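PDB 2NXW: indole-3-pyruvate decarboxylase from Azospirillum brasilense, which catalyses the thiamine diphosphate- and magnesium-dependent decarboxylation of indole-3-pyruvate, and of phenylpyruvate, the former to indole-3-acetaldehyde, a step of bacterial auxin biosynthesis. Local coordinates for residues Thr255-Arg260 against Ala413-Pro418; Ser301-Ala306 against Tyr420-Gly425; Met400-Phe405 against Asp547-Phe552. One frame throughout, in Å; residues are numbered along the deposited sequence.

Contact 1 (Thr255-Arg260 against Ala413-Pro418)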
loop_
_atom_site.group_PDB
_atom_site.type_symbol
_atom_site.label_atom_id
_atom_site.label_comp_id
_atom_site.label_asym_id
_atom_site.label_seq_id
_atom_site.Cartn_x
_atom_site.Cartn_y
_atom_site.Cartn_z
ATOM N N THR A 255 0.914 35.844 10.750
ATOM C CA THR A 255 -0.166 34.931 10.380
ATOM C C THR A 255 0.266 34.087 9.202
ATOM O O THR A 255 1.193 34.454 8.482
ATOM C CB THR A 255 -1.468 35.665 9.946
ATOM O OG1 THR A 255 -1.168 36.586 8.890
ATOM C CG2 THR A 255 -2.085 36.409 11.107
ATOM N N THR A 256 -0.367 32.932 9.039
ATOM C CA THR A 256 -0.109 32.095 7.873
ATOM C C THR A 256 -1.105 32.601 6.830
ATOM O O THR A 256 -1.948 33.448 7.134
ATOM C CB THR A 256 -0.427 30.621 8.127
ATOM O OG1 THR A 256 -1.782 30.503 8.580
ATOM C CG2 THR A 256 0.544 30.036 9.141
ATOM N N PHE A 257 -1.030 32.085 5.608
ATOM C CA PHE A 257 -1.961 32.519 4.571
ATOM C C PHE A 257 -3.418 32.326 4.993
ATOM O O PHE A 257 -4.254 33.212 4.795
ATOM C CB PHE A 257 -1.717 31.749 3.270
ATOM C CG PHE A 257 -2.712 32.064 2.200
ATOM C CD1 PHE A 257 -2.664 33.279 1.524
ATOM C CD2 PHE A 257 -3.742 31.177 1.910
ATOM C CE1 PHE A 257 -3.632 33.602 0.573
ATOM C CE2 PHE A 257 -4.715 31.492 0.965
ATOM C CZ PHE A 257 -4.656 32.708 0.297
ATOM N N MET A 258 -3.732 31.165 5.565
ATOM C CA MET A 258 -5.100 30.892 5.992
ATOM C C MET A 258 -5.483 31.652 7.256
ATOM O O MET A 258 -6.649 31.645 7.657
ATOM C CB MET A 258 -5.309 29.393 6.209
ATOM C CG MET A 258 -5.182 28.559 4.950
ATOM S SD MET A 258 -6.695 28.468 3.954
ATOM C CE MET A 258 -6.012 28.181 2.278
ATOM N N GLY A 259 -4.507 32.304 7.884
ATOM C CA GLY A 259 -4.803 33.085 9.071
ATOM C C GLY A 259 -4.808 34.572 8.736
ATOM O O GLY A 259 -5.007 35.407 9.614
ATOM N N ARG A 260 -4.593 34.895 7.461
ATOM C CA ARG A 260 -4.540 36.282 6.999
ATOM C C ARG A 260 -5.764 37.088 7.425
ATOM O O ARG A 260 -6.900 36.686 7.182
ATOM C CB ARG A 260 -4.392 36.300 5.472
ATOM C CG ARG A 260 -4.103 37.655 4.829
ATOM C CD ARG A 260 -3.577 37.424 3.407
ATOM N NE ARG A 260 -3.474 38.634 2.590
ATOM C CZ ARG A 260 -4.516 39.280 2.075
ATOM N NH1 ARG A 260 -5.745 38.840 2.297
ATOM N NH2 ARG A 260 -4.329 40.353 1.314
ATOM N N ALA A 413 -11.884 42.261 2.453
ATOM C CA ALA A 413 -12.679 42.023 3.653
ATOM C C ALA A 413 -12.661 40.505 3.777
ATOM O O ALA A 413 -13.682 39.860 4.042
ATOM C CB ALA A 413 -14.113 42.529 3.457
ATOM N N GLY A 414 -11.471 39.946 3.572
ATOM C CA GLY A 414 -11.281 38.510 3.615
ATOM C C GLY A 414 -10.840 38.031 2.238
ATOM O O GLY A 414 -11.205 38.630 1.224
ATOM N N LEU A 415 -10.043 36.968 2.211
ATOM C CA LEU A 415 -9.552 36.371 0.968
ATOM C C LEU A 415 -9.747 34.868 1.093
ATOM O O LEU A 415 -9.255 34.241 2.035
ATOM C CB LEU A 415 -8.068 36.682 0.758
ATOM C CG LEU A 415 -7.398 35.993 -0.440
ATOM C CD1 LEU A 415 -8.114 36.387 -1.743
ATOM C CD2 LEU A 415 -5.919 36.378 -0.492
ATOM N N MET A 416 -10.462 34.294 0.136
ATOM C CA MET A 416 -10.755 32.868 0.129
ATOM C C MET A 416 -10.115 32.294 -1.131
ATOM O O MET A 416 -10.454 32.709 -2.232
ATOM C CB MET A 416 -12.271 32.708 0.087
ATOM C CG MET A 416 -12.801 31.349 0.302
ATOM S SD MET A 416 -14.578 31.510 0.062
ATOM C CE MET A 416 -15.064 32.321 1.563
ATOM N N ALA A 417 -9.193 31.348 -0.987
ATOM C CA ALA A 417 -8.521 30.805 -2.171
ATOM C C ALA A 417 -7.844 29.495 -1.831
ATOM O O ALA A 417 -7.625 29.189 -0.657
ATOM C CB ALA A 417 -7.475 31.807 -2.663
ATOM N N PRO A 418 -7.505 28.697 -2.853
ATOM C CA PRO A 418 -6.836 27.409 -2.607
ATOM C C PRO A 418 -5.332 27.652 -2.428
ATOM O O PRO A 418 -4.499 27.119 -3.167
ATOM C CB PRO A 418 -7.179 26.606 -3.863
ATOM C CG PRO A 418 -7.203 27.657 -4.928
ATOM C CD PRO A 418 -7.897 28.832 -4.270
HETATM O O HOH W 1 -7.055 34.291 3.902
HETATM O O HOH W 2 -8.713 36.200 4.715
#

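Contact 2 (Ser301-Ala306 against Tyr420-Gly425). With TPP (thiamine diphosphate), chain E.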
loop_
_atom_site.group_PDB
_atom_site.type_symbol
_atom_site.label_atom_id
_atom_site.label_comp_id
_atom_site.label_asym_id
_atom_site.label_seq_id
_atom_site.Cartn_x
_atom_site.Cartn_y
_atom_site.Cartn_z
ATOM N N SER A 301 2.722 21.914 5.228
ATOM C CA SER A 301 2.807 21.323 3.894
ATOM C C SER A 301 3.848 22.036 3.038
ATOM O O SER A 301 4.176 23.190 3.287
ATOM C CB SER A 301 1.438 21.410 3.211
ATOM O OG SER A 301 1.523 21.120 1.824
ATOM N N ASP A 302 4.356 21.347 2.019
ATOM C CA ASP A 302 5.353 21.944 1.139
ATOM C C ASP A 302 4.736 22.597 -0.098
ATOM O O ASP A 302 5.458 23.029 -0.999
ATOM C CB ASP A 302 6.366 20.888 0.691
ATOM C CG ASP A 302 6.912 20.078 1.848
ATOM O OD1 ASP A 302 7.355 20.683 2.849
ATOM O OD2 ASP A 302 6.907 18.833 1.754
ATOM N N THR A 303 3.412 22.688 -0.147
ATOM C CA THR A 303 2.757 23.277 -1.308
ATOM C C THR A 303 2.391 24.750 -1.183
ATOM O O THR A 303 1.841 25.196 -0.171
ATOM C CB THR A 303 1.467 22.511 -1.695
ATOM O OG1 THR A 303 1.779 21.137 -1.946
ATOM C CG2 THR A 303 0.851 23.112 -2.967
ATOM N N ASN A 304 2.725 25.495 -2.233
ATOM C CA ASN A 304 2.394 26.908 -2.334
ATOM C C ASN A 304 2.691 27.666 -1.051
ATOM O O ASN A 304 3.789 27.586 -0.502
ATOM C CB ASN A 304 0.926 27.088 -2.723
ATOM C CG ASN A 304 0.694 28.332 -3.560
ATOM O OD1 ASN A 304 -0.329 29.003 -3.425
ATOM N ND2 ASN A 304 1.646 28.645 -4.431
ATOM N N PHE A 305 1.693 28.403 -0.580
ATOM C CA PHE A 305 1.855 29.299 0.561
ATOM C C PHE A 305 1.905 28.707 1.967
ATOM O O PHE A 305 2.052 29.458 2.933
ATOM C CB PHE A 305 0.754 30.361 0.546
ATOM C CG PHE A 305 0.723 31.199 -0.699
ATOM C CD1 PHE A 305 1.866 31.380 -1.473
ATOM C CD2 PHE A 305 -0.452 31.844 -1.075
ATOM C CE1 PHE A 305 1.841 32.190 -2.607
ATOM C CE2 PHE A 305 -0.488 32.660 -2.210
ATOM C CZ PHE A 305 0.661 32.832 -2.977
ATOM N N ALA A 306 1.783 27.390 2.095
ATOM C CA ALA A 306 1.802 26.759 3.418
ATOM C C ALA A 306 3.154 26.843 4.117
ATOM O O ALA A 306 4.195 26.990 3.477
ATOM C CB ALA A 306 1.393 25.298 3.302
ATOM N N TYR A 420 -3.173 26.588 -0.349
ATOM C CA TYR A 420 -2.313 25.449 -0.036
ATOM C C TYR A 420 -2.538 24.302 -1.018
ATOM O O TYR A 420 -1.588 23.741 -1.550
ATOM C CB TYR A 420 -2.573 24.932 1.382
ATOM C CG TYR A 420 -2.348 25.933 2.495
ATOM C CD1 TYR A 420 -1.572 27.083 2.307
ATOM C CD2 TYR A 420 -2.906 25.716 3.754
ATOM C CE1 TYR A 420 -1.369 28.000 3.348
ATOM C CE2 TYR A 420 -2.698 26.618 4.803
ATOM C CZ TYR A 420 -1.939 27.756 4.590
ATOM O OH TYR A 420 -1.775 28.674 5.604
ATOM N N TYR A 421 -3.802 23.965 -1.260
ATOM C CA TYR A 421 -4.155 22.870 -2.157
ATOM C C TYR A 421 -3.791 23.176 -3.609
ATOM O O TYR A 421 -3.461 22.274 -4.379
ATOM C CB TYR A 421 -5.652 22.587 -2.027
ATOM C CG TYR A 421 -6.137 21.372 -2.778
ATOM C CD1 TYR A 421 -5.684 20.093 -2.450
ATOM C CD2 TYR A 421 -7.084 21.494 -3.798
ATOM C CE1 TYR A 421 -6.161 18.969 -3.109
ATOM C CE2 TYR A 421 -7.572 20.374 -4.465
ATOM C CZ TYR A 421 -7.107 19.115 -4.112
ATOM O OH TYR A 421 -7.587 17.989 -4.738
ATOM N N ALA A 422 -3.883 24.454 -3.969
ATOM C CA ALA A 422 -3.523 24.946 -5.303
ATOM C C ALA A 422 -4.282 24.333 -6.467
ATOM O O ALA A 422 -3.768 24.277 -7.585
ATOM C CB ALA A 422 -2.018 24.785 -5.524
ATOM N N GLY A 423 -5.509 23.892 -6.222
ATOM C CA GLY A 423 -6.301 23.317 -7.294
ATOM C C GLY A 423 -7.107 24.390 -8.009
ATOM O O GLY A 423 -7.703 25.261 -7.380
ATOM N N MET A 424 -7.121 24.326 -9.330
ATOM C CA MET A 424 -7.870 25.289 -10.135
ATOM C C MET A 424 -9.354 24.981 -10.217
ATOM O O MET A 424 -9.775 23.821 -10.120
ATOM C CB MET A 424 -7.334 25.320 -11.568
ATOM C CG MET A 424 -5.972 25.927 -11.717
ATOM S SD MET A 424 -5.315 25.558 -13.332
ATOM C CE MET A 424 -6.439 26.501 -14.423
ATOM N N GLY A 425 -10.135 26.040 -10.443
ATOM C CA GLY A 425 -11.572 25.912 -10.604
ATOM C C GLY A 425 -12.353 26.400 -9.409
ATOM O O GLY A 425 -13.554 26.617 -9.489
HETATM N "N1'" TPP E . -5.417 21.300 -12.958
HETATM C "C2'" TPP E . -5.997 21.661 -11.803
HETATM C CM2 TPP E . -7.415 21.201 -11.502
HETATM N "N3'" TPP E . -5.341 22.412 -10.912
HETATM C "C4'" TPP E . -4.067 22.845 -11.130
HETATM N "N4'" TPP E . -3.425 23.550 -10.157
HETATM C "C5'" TPP E . -3.429 22.540 -12.375
HETATM C "C6'" TPP E . -4.147 21.725 -13.274
HETATM C "C7'" TPP E . -2.006 23.027 -12.733
HETATM N N3 TPP E . -1.891 24.546 -12.910
HETATM C C2 TPP E . -1.407 25.269 -11.896
HETATM S S1 TPP E . -1.398 26.913 -12.504
HETATM C C5 TPP E . -2.030 26.564 -14.110
HETATM C C4 TPP E . -2.209 25.184 -14.092
HETATM C CM4 TPP E . -2.753 24.431 -15.337
HETATM C C6 TPP E . -2.280 27.566 -15.166
HETATM C C7 TPP E . -3.434 28.490 -14.735
HETATM O O7 TPP E . -3.740 29.248 -15.878
HETATM P PA TPP E . -4.683 30.477 -15.551
HETATM O O1A TPP E . -5.987 30.072 -14.870
HETATM O O2A TPP E . -4.943 31.124 -16.910
HETATM O O3A TPP E . -3.960 31.545 -14.616
HETATM P PB TPP E . -2.440 32.098 -14.968
HETATM O O1B TPP E . -2.329 32.417 -16.461
HETATM O O2B TPP E . -2.295 33.364 -14.076
HETATM O O3B TPP E . -1.396 31.076 -14.543
#

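Contact 3 (Met400-Phe405 against Asp547-Phe552). With TPP (thiamine diphosphate), chain E.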
loop_
_atom_site.group_PDB
_atom_site.type_symbol
_atom_site.label_atom_id
_atom_site.label_comp_id
_atom_site.label_asym_id
_atom_site.label_seq_id
_atom_site.Cartn_x
_atom_site.Cartn_y
_atom_site.Cartn_z
ATOM N N MET A 400 -6.650 29.581 -8.441
ATOM C CA MET A 400 -5.206 29.383 -8.413
ATOM C C MET A 400 -4.668 29.936 -9.730
ATOM O O MET A 400 -5.236 29.676 -10.796
ATOM C CB MET A 400 -4.868 27.893 -8.300
ATOM C CG MET A 400 -3.381 27.589 -8.407
ATOM S SD MET A 400 -2.416 28.436 -7.156
ATOM C CE MET A 400 -0.783 27.848 -7.563
ATOM N N GLY A 401 -3.583 30.700 -9.638
ATOM C CA GLY A 401 -2.968 31.318 -10.811
ATOM C C GLY A 401 -2.425 32.669 -10.383
ATOM O O GLY A 401 -2.393 32.978 -9.196
ATOM N N ASP A 402 -1.978 33.496 -11.325
ATOM C CA ASP A 402 -1.470 34.803 -10.932
ATOM C C ASP A 402 -2.579 35.650 -10.299
ATOM O O ASP A 402 -2.304 36.616 -9.589
ATOM C CB ASP A 402 -0.829 35.525 -12.126
ATOM C CG ASP A 402 0.138 36.624 -11.690
ATOM O OD1 ASP A 402 0.516 36.654 -10.499
ATOM O OD2 ASP A 402 0.517 37.451 -12.547
ATOM N N CYS A 403 -3.838 35.280 -10.527
ATOM C CA CYS A 403 -4.931 36.014 -9.894
ATOM C C CYS A 403 -4.779 35.974 -8.360
ATOM O O CYS A 403 -5.043 36.967 -7.685
ATOM C CB CYS A 403 -6.285 35.426 -10.308
ATOM S SG CYS A 403 -6.520 33.657 -9.971
ATOM N N LEU A 404 -4.322 34.843 -7.823
ATOM C CA LEU A 404 -4.122 34.695 -6.380
ATOM C C LEU A 404 -2.924 35.529 -5.919
ATOM O O LEU A 404 -2.977 36.201 -4.897
ATOM C CB LEU A 404 -3.877 33.228 -6.023
ATOM C CG LEU A 404 -3.498 32.969 -4.560
ATOM C CD1 LEU A 404 -4.505 33.614 -3.608
ATOM C CD2 LEU A 404 -3.420 31.477 -4.337
ATOM N N PHE A 405 -1.835 35.469 -6.674
ATOM C CA PHE A 405 -0.648 36.235 -6.325
ATOM C C PHE A 405 -0.934 37.740 -6.373
ATOM O O PHE A 405 -0.378 38.506 -5.585
ATOM C CB PHE A 405 0.500 35.843 -7.263
ATOM C CG PHE A 405 1.067 34.482 -6.976
ATOM C CD1 PHE A 405 2.259 34.343 -6.269
ATOM C CD2 PHE A 405 0.393 33.333 -7.373
ATOM C CE1 PHE A 405 2.770 33.080 -5.961
ATOM C CE2 PHE A 405 0.892 32.059 -7.067
ATOM C CZ PHE A 405 2.091 31.936 -6.355
ATOM N N ASP A 547 3.750 41.353 -8.822
ATOM C CA ASP A 547 5.031 41.442 -8.117
ATOM C C ASP A 547 5.266 40.212 -7.229
ATOM O O ASP A 547 6.398 39.719 -7.097
ATOM C CB ASP A 547 5.091 42.703 -7.253
ATOM C CG ASP A 547 5.139 43.986 -8.072
ATOM O OD1 ASP A 547 5.316 43.935 -9.308
ATOM O OD2 ASP A 547 5.011 45.063 -7.459
ATOM N N THR A 548 4.204 39.704 -6.611
ATOM C CA THR A 548 4.360 38.549 -5.742
ATOM C C THR A 548 4.734 37.293 -6.534
ATOM O O THR A 548 5.571 36.503 -6.086
ATOM C CB THR A 548 3.072 38.324 -4.914
ATOM O OG1 THR A 548 2.772 39.531 -4.200
ATOM C CG2 THR A 548 3.246 37.182 -3.927
ATOM N N LEU A 549 4.140 37.099 -7.712
ATOM C CA LEU A 549 4.500 35.925 -8.494
ATOM C C LEU A 549 5.930 36.100 -8.999
ATOM O O LEU A 549 6.688 35.139 -9.033
ATOM C CB LEU A 549 3.536 35.715 -9.672
ATOM C CG LEU A 549 3.881 34.518 -10.579
ATOM C CD1 LEU A 549 3.978 33.230 -9.756
ATOM C CD2 LEU A 549 2.822 34.383 -11.662
ATOM N N ALA A 550 6.313 37.323 -9.349
ATOM C CA ALA A 550 7.681 37.545 -9.816
ATOM C C ALA A 550 8.676 37.196 -8.703
ATOM O O ALA A 550 9.719 36.590 -8.966
ATOM C CB ALA A 550 7.862 38.980 -10.260
ATOM N N ARG A 551 8.359 37.552 -7.460
ATOM C CA ARG A 551 9.264 37.228 -6.356
ATOM C C ARG A 551 9.311 35.720 -6.124
ATOM O O ARG A 551 10.359 35.162 -5.785
ATOM C CB ARG A 551 8.828 37.927 -5.064
ATOM C CG ARG A 551 9.031 39.431 -5.070
ATOM C CD ARG A 551 9.007 39.992 -3.650
ATOM N NE ARG A 551 7.735 39.753 -2.970
ATOM C CZ ARG A 551 6.625 40.466 -3.155
ATOM N NH1 ARG A 551 6.604 41.487 -4.003
ATOM N NH2 ARG A 551 5.527 40.149 -2.484
ATOM N N PHE A 552 8.170 35.065 -6.305
ATOM C CA PHE A 552 8.048 33.618 -6.138
ATOM C C PHE A 552 8.970 32.919 -7.134
ATOM O O PHE A 552 9.759 32.050 -6.764
ATOM C CB PHE A 552 6.593 33.209 -6.387
ATOM C CG PHE A 552 6.301 31.753 -6.141
ATOM C CD1 PHE A 552 6.155 31.262 -4.846
ATOM C CD2 PHE A 552 6.107 30.885 -7.209
ATOM C CE1 PHE A 552 5.812 29.925 -4.618
ATOM C CE2 PHE A 552 5.764 29.547 -6.993
ATOM C CZ PHE A 552 5.615 29.068 -5.697
HETATM N "N1'" TPP E . -5.417 21.300 -12.958
HETATM C "C2'" TPP E . -5.997 21.661 -11.803
HETATM C CM2 TPP E . -7.415 21.201 -11.502
HETATM N "N3'" TPP E . -5.341 22.412 -10.912
HETATM C "C4'" TPP E . -4.067 22.845 -11.130
HETATM N "N4'" TPP E . -3.425 23.550 -10.157
HETATM C "C5'" TPP E . -3.429 22.540 -12.375
HETATM C "C6'" TPP E . -4.147 21.725 -13.274
HETATM C "C7'" TPP E . -2.006 23.027 -12.733
HETATM N N3 TPP E . -1.891 24.546 -12.910
HETATM C C2 TPP E . -1.407 25.269 -11.896
HETATM S S1 TPP E . -1.398 26.913 -12.504
HETATM C C5 TPP E . -2.030 26.564 -14.110
HETATM C C4 TPP E . -2.209 25.184 -14.092
HETATM C CM4 TPP E . -2.753 24.431 -15.337
HETATM C C6 TPP E . -2.280 27.566 -15.166
HETATM C C7 TPP E . -3.434 28.490 -14.735
HETATM O O7 TPP E . -3.740 29.248 -15.878
HETATM P PA TPP E . -4.683 30.477 -15.551
HETATM O O1A TPP E . -5.987 30.072 -14.870
HETATM O O2A TPP E . -4.943 31.124 -16.910
HETATM O O3A TPP E . -3.960 31.545 -14.616
HETATM P PB TPP E . -2.440 32.098 -14.968
HETATM O O1B TPP E . -2.329 32.417 -16.461
HETATM O O2B TPP E . -2.295 33.364 -14.076
HETATM O O3B TPP E . -1.396 31.076 -14.543
HETATM O O HOH W 3 1.325 40.711 -6.227
#

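Contact 1 (Thr255-Arg260 against Ala413-Pro418)
F257 meets L415 and A417 with the far part of its ring, at the start of the short 3-10 turn 257-259. Its CG stands anti to the backbone N (chi1 175°), and this carries the ring away from the turn toward 413-418. There CE1 lies 3.8 Å from CD2 of L415, and the two side chains cross at about a right angle. The O of A417 lies at the ring edge, near its plane, while CZ faces the A417 methyl. L404, from helix 402-407, packs on both F257 and A417. M258 follows, its CE at the edge of the F257 ring, in plane, and 3.5 Å from the carbonyl O of A417. R260 completes the segment. Its chain runs extended to NE and brings the guanidinium across L415 at a slant, with L415 CD2 over one face and NH1 3.5 Å from L415 CB. The charge is met by a salt bridge from NH1 to D412, just before the second segment. No direct hydrogen bond joins the two segments; two waters lie between the backbones instead. One is within hydrogen-bonding distance of F257 O and L415 O (2.9 Å from the latter) and can donate to either. The other accepts from L415 N at 2.9 Å and can donate to R260 O; each has other acceptors nearby. Within the chain, 253-255 and 415-416 are edge strands of their sheets; the contact joins the loop after the first, in the central domain, to the second, in the C-terminal thiamine diphosphate-binding domain.

Contact 2 (Ser301-Ala306 against Tyr420-Gly425)
A306 lays its methyl over one face of the Y420 ring, a CH-pi contact made at the closing residue of a type II' beta turn, T303-A306. CB is 3.9 Å from the ring centroid and 21° off its normal, displaced toward the rim on the CD1 side. The turn, held by A306 N to T303 O, belongs to the central domain; Y420 sits in the loop that leads to the cofactor pocket of the C-terminal domain. A chi1 of -60°, with CG anti to the carbonyl carbon, brings the Y420 ring against the A306 end of the turn, where CD1 and CE1 both lie 3.4 Å from A306 N, and CE1 comes 4.2 Å from F305 CB. Beyond the ring, the hydroxyl lies beside M258 of the neighbouring loop, while E109 receives the backbone N-H groups of Y420 and Y421. Before the turn, S301 OG accepts from T303 N in an ST turn. At A422 the loop turns to thiamine diphosphate. M424 CB and CG lie against the aminopyrimidine, and the bend at chi3 takes CE to C7 of the cofactor. Two bonds grip the pyrimidine edge: N4' donates to A422 O at 2.7 Å, and M424 N donates to N3' at 3.1 Å, with an N-H...N angle of 169°.

Contact 3 (Met400-Phe405 against Asp547-Phe552)
F405 reaches across to helix 547-558 and is met by T548, L549 and F552. CB lies 3.9 Å from L549 CB. With CG anti to the carbonyl carbon (chi1 -73°), the ring is directed at the other helix. Its CD1 then passes 3.5 Å from L549 CA, and T548 CG2 also approaches this atom. Farther out, CE1 stands 3.8 Å from CG of F552 and over that ring's face. The tip atom CZ lies above the centre of the same ring, an edge-to-face pair with centroids 5.2 Å apart and planes at 61°. One face of F405 is covered by L549 CD1, 3.9 Å from the centroid and only 7° off the normal, a CH-pi contact. The other branch of L549, CD2, turns to D402 and lies 3.5 Å from its CG. D402 OD1 touches L549 CB as well, but its hydrogen bond goes to S546 OG, just before the second helix; that hydroxyl also accepts from L549 N. A water bridges the backbones, donating to F405 O and accepting from T548 N. At the start of helix 402-407, with G401 as N-cap, D402 N donates to O2B of thiamine diphosphate at 2.8 Å, where the helix dipole would probably favour the diphosphate. The C-terminal helix 547-558 thus flanks this short helix, which follows strand 395-398 of the parallel sheet, and M481 of helix 480-485 also packs on F405.

The three contacts touch one another pairwise between the central domain and the cofactor. Contacts 1 and 2, with centres about 12 Å apart, meet where M258 N lies 3.2 Å from Y420 OH, a probable hydrogen bond. Contact 1 joins contact 3 through L404, whose CD1 is 3.6 Å from A417 CB. Contacts 2 and 3, about 13 Å between centres, share an aromatic junction, with F305 CE1 3.6 Å from F405 CE1. Both also hold thiamine diphosphate: the backbone of 420-425 bonds the aminopyrimidine, that of 400-405 the diphosphate. Contact 1 stands farther back, the A417 side chain about 12 Å from the cofactor, whereas that of D402 is about 7 Å from the magnesium ion.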